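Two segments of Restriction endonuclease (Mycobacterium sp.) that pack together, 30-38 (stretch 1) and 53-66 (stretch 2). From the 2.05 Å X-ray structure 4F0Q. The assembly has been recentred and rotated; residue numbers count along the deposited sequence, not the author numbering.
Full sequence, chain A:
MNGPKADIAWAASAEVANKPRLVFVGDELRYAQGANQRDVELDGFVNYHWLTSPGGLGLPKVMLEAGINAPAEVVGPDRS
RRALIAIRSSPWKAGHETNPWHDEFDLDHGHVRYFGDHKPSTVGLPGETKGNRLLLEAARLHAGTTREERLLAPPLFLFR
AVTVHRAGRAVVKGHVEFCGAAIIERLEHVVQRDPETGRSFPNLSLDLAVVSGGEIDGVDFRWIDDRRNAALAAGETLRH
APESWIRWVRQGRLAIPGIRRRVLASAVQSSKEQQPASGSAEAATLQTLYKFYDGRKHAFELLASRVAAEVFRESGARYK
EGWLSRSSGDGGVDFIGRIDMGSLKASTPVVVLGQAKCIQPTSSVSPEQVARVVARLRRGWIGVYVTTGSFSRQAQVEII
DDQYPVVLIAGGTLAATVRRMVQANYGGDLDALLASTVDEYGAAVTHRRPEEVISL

Stretch 1, residues 30-38: RYAQGANQR
Stretch 2 (53-66) SPGGLGLPKVMLEA

Two irregular segments are joined by a chiefly polar contact, in which a few long side chains reach backbone atoms of the other stretch, burying 533 Å². The register runs antiparallel: Q37 CA lies 4.7 Å from G55 CA, while Q33 CA and M63 CA are 7.6 Å apart.

Q37 (phi/psi -118/15, chi1 m, chi2 t, chi3 -120°) points toward stretch 2 and is the most covered residue. Its amide NE2 donates two hydrogen bonds, to S53 O (2.6 Å) and L59 O (3.1 Å), nearly linearly, so one side chain bridges S53 and L59, six residues apart. S53 OG (chi1 t) adds a bond within stretch 2, donating to P60 O at 2.9 Å. Q37 O in turn accepts G55 N at 2.7 Å; an ideal CB on G55 would sit a tight 3.2 Å from Q37 O, so glycine fits.

K61, with chi1 m and then t throughout, extends so that NZ donates to A35 O (2.7 Å), at the last residue of the type I turn A32–A35, closed by A35 N to A32 O (3.0 Å).

Buried Y31 (chi1 t, chi2 78°) combines both chemistries: OH accepts L64 N at 3.0 Å, while CE1 packs 3.5 Å from L64 CB. M63, m at all three chi angles, curls CE to 3.6 Å from Y31 OH.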

# COMPACT_ATOMS: atom_id res chain seq x y z
N ARG A 30 -26.94 31.02 -16.81
CA ARG A 30 -27.09 31.44 -18.19
C ARG A 30 -25.97 32.40 -18.57
O ARG A 30 -25.77 33.42 -17.91
CB ARG A 30 -28.45 32.13 -18.38
CG ARG A 30 -28.65 32.75 -19.76
CD ARG A 30 -28.84 31.68 -20.82
NE ARG A 30 -29.16 32.27 -22.13
CZ ARG A 30 -28.25 32.54 -23.06
NH1 ARG A 30 -26.97 32.29 -22.84
NH2 ARG A 30 -28.63 33.08 -24.21
N TYR A 31 -25.22 32.06 -19.61
CA TYR A 31 -24.13 32.92 -20.06
C TYR A 31 -24.37 33.50 -21.45
O TYR A 31 -24.43 32.77 -22.44
CB TYR A 31 -22.79 32.19 -20.03
CG TYR A 31 -21.63 33.08 -20.44
CD1 TYR A 31 -21.09 33.99 -19.55
CD2 TYR A 31 -21.09 33.01 -21.72
CE1 TYR A 31 -20.04 34.81 -19.91
CE2 TYR A 31 -20.03 33.82 -22.09
CZ TYR A 31 -19.51 34.72 -21.18
OH TYR A 31 -18.46 35.54 -21.54
N ALA A 32 -24.51 34.82 -21.51
CA ALA A 32 -24.61 35.53 -22.78
C ALA A 32 -23.58 36.65 -22.81
O ALA A 32 -23.52 37.47 -21.89
CB ALA A 32 -26.01 36.07 -22.98
N GLN A 33 -22.78 36.69 -23.87
CA GLN A 33 -21.70 37.68 -23.98
C GLN A 33 -22.23 39.11 -24.07
O GLN A 33 -21.49 40.06 -23.81
CB GLN A 33 -20.82 37.37 -25.19
N GLY A 34 -23.50 39.25 -24.42
CA GLY A 34 -24.12 40.56 -24.53
C GLY A 34 -25.09 40.85 -23.40
O GLY A 34 -25.71 41.91 -23.37
N ALA A 35 -25.23 39.90 -22.48
CA ALA A 35 -26.15 40.05 -21.36
C ALA A 35 -25.75 41.21 -20.46
O ALA A 35 -24.57 41.56 -20.37
CB ALA A 35 -26.22 38.76 -20.55
N ASN A 36 -26.73 41.80 -19.79
CA ASN A 36 -26.48 42.91 -18.89
C ASN A 36 -26.14 42.43 -17.48
O ASN A 36 -26.04 41.23 -17.23
CB ASN A 36 -27.67 43.87 -18.86
CG ASN A 36 -28.93 43.20 -18.33
OD1 ASN A 36 -29.20 43.23 -17.13
ND2 ASN A 36 -29.70 42.61 -19.23
N GLN A 37 -25.98 43.38 -16.56
CA GLN A 37 -25.57 43.07 -15.20
C GLN A 37 -26.64 43.48 -14.20
O GLN A 37 -26.39 43.55 -13.00
CB GLN A 37 -24.26 43.78 -14.88
CG GLN A 37 -23.14 43.45 -15.86
CD GLN A 37 -21.99 44.44 -15.78
OE1 GLN A 37 -21.67 45.11 -16.76
NE2 GLN A 37 -21.37 44.54 -14.61
N ARG A 38 -27.85 43.73 -14.70
CA ARG A 38 -28.95 44.18 -13.86
C ARG A 38 -29.87 43.03 -13.46
O ARG A 38 -30.15 42.84 -12.27
CB ARG A 38 -29.75 45.27 -14.57
N SER A 53 -20.64 40.24 -11.62
CA SER A 53 -20.45 41.68 -11.59
C SER A 53 -21.77 42.43 -11.68
O SER A 53 -22.13 42.92 -12.75
CB SER A 53 -19.54 42.11 -12.75
OG SER A 53 -19.34 43.51 -12.74
N PRO A 54 -22.49 42.52 -10.56
CA PRO A 54 -23.81 43.17 -10.52
C PRO A 54 -23.74 44.64 -10.93
O PRO A 54 -22.74 45.30 -10.69
CB PRO A 54 -24.22 43.04 -9.04
CG PRO A 54 -22.93 42.86 -8.31
CD PRO A 54 -22.06 42.07 -9.22
N GLY A 55 -24.81 45.12 -11.56
CA GLY A 55 -24.84 46.48 -12.08
C GLY A 55 -24.70 47.56 -11.03
O GLY A 55 -24.21 48.65 -11.31
N GLY A 56 -25.13 47.26 -9.81
CA GLY A 56 -25.06 48.21 -8.72
C GLY A 56 -23.65 48.41 -8.19
O GLY A 56 -23.41 49.26 -7.34
N LEU A 57 -22.71 47.62 -8.71
CA LEU A 57 -21.32 47.69 -8.27
C LEU A 57 -20.53 48.67 -9.13
O LEU A 57 -19.47 49.16 -8.73
CB LEU A 57 -20.68 46.30 -8.30
CG LEU A 57 -19.73 45.96 -7.16
CD1 LEU A 57 -20.43 46.12 -5.81
CD2 LEU A 57 -19.19 44.55 -7.31
N GLY A 58 -21.04 48.95 -10.33
CA GLY A 58 -20.41 49.89 -11.23
C GLY A 58 -19.08 49.41 -11.77
O GLY A 58 -18.18 50.20 -12.04
N LEU A 59 -18.95 48.09 -11.92
CA LEU A 59 -17.71 47.49 -12.40
C LEU A 59 -17.91 46.84 -13.76
O LEU A 59 -19.03 46.47 -14.12
CB LEU A 59 -17.19 46.46 -11.39
CG LEU A 59 -16.69 47.01 -10.05
CD1 LEU A 59 -16.19 45.88 -9.16
CD2 LEU A 59 -15.59 48.04 -10.28
N PRO A 60 -16.82 46.71 -14.54
CA PRO A 60 -16.89 46.00 -15.82
C PRO A 60 -17.24 44.53 -15.64
O PRO A 60 -17.16 44.01 -14.53
CB PRO A 60 -15.46 46.14 -16.37
CG PRO A 60 -14.91 47.35 -15.70
CD PRO A 60 -15.51 47.34 -14.33
N LYS A 61 -17.62 43.87 -16.73
CA LYS A 61 -17.99 42.46 -16.68
C LYS A 61 -16.78 41.56 -16.46
O LYS A 61 -15.67 41.89 -16.89
CB LYS A 61 -18.69 42.05 -17.97
CG LYS A 61 -19.94 42.84 -18.31
CD LYS A 61 -20.52 42.38 -19.63
CE LYS A 61 -21.75 43.18 -20.01
NZ LYS A 61 -22.31 42.74 -21.32
N VAL A 62 -17.00 40.43 -15.80
CA VAL A 62 -15.98 39.39 -15.71
C VAL A 62 -16.21 38.43 -16.87
O VAL A 62 -16.96 37.46 -16.75
CB VAL A 62 -16.07 38.63 -14.38
CG1 VAL A 62 -14.95 37.60 -14.28
CG2 VAL A 62 -16.01 39.60 -13.21
N MET A 63 -15.57 38.71 -18.00
CA MET A 63 -15.78 37.94 -19.22
C MET A 63 -15.39 36.47 -19.06
O MET A 63 -14.39 36.16 -18.42
CB MET A 63 -15.03 38.56 -20.39
CG MET A 63 -15.51 39.96 -20.76
SD MET A 63 -17.28 40.01 -21.08
CE MET A 63 -17.42 38.86 -22.44
N LEU A 64 -16.19 35.59 -19.64
CA LEU A 64 -15.94 34.16 -19.56
C LEU A 64 -15.89 33.53 -20.95
O LEU A 64 -16.77 32.76 -21.33
CB LEU A 64 -17.00 33.47 -18.70
CG LEU A 64 -16.74 32.03 -18.26
CD1 LEU A 64 -15.49 31.94 -17.39
CD2 LEU A 64 -17.94 31.45 -17.54
N GLU A 65 -14.87 33.89 -21.72
CA GLU A 65 -14.67 33.31 -23.04
C GLU A 65 -14.16 31.88 -22.91
O GLU A 65 -14.05 31.35 -21.81
CB GLU A 65 -13.68 34.14 -23.85
CG GLU A 65 -14.11 35.58 -24.09
CD GLU A 65 -15.27 35.70 -25.05
OE1 GLU A 65 -15.97 36.73 -25.02
OE2 GLU A 65 -15.49 34.76 -25.85
N ALA A 66 -13.85 31.26 -24.05
CA ALA A 66 -13.31 29.91 -24.04
C ALA A 66 -11.91 29.91 -23.43
O ALA A 66 -11.03 30.67 -23.85
CB ALA A 66 -13.27 29.34 -25.45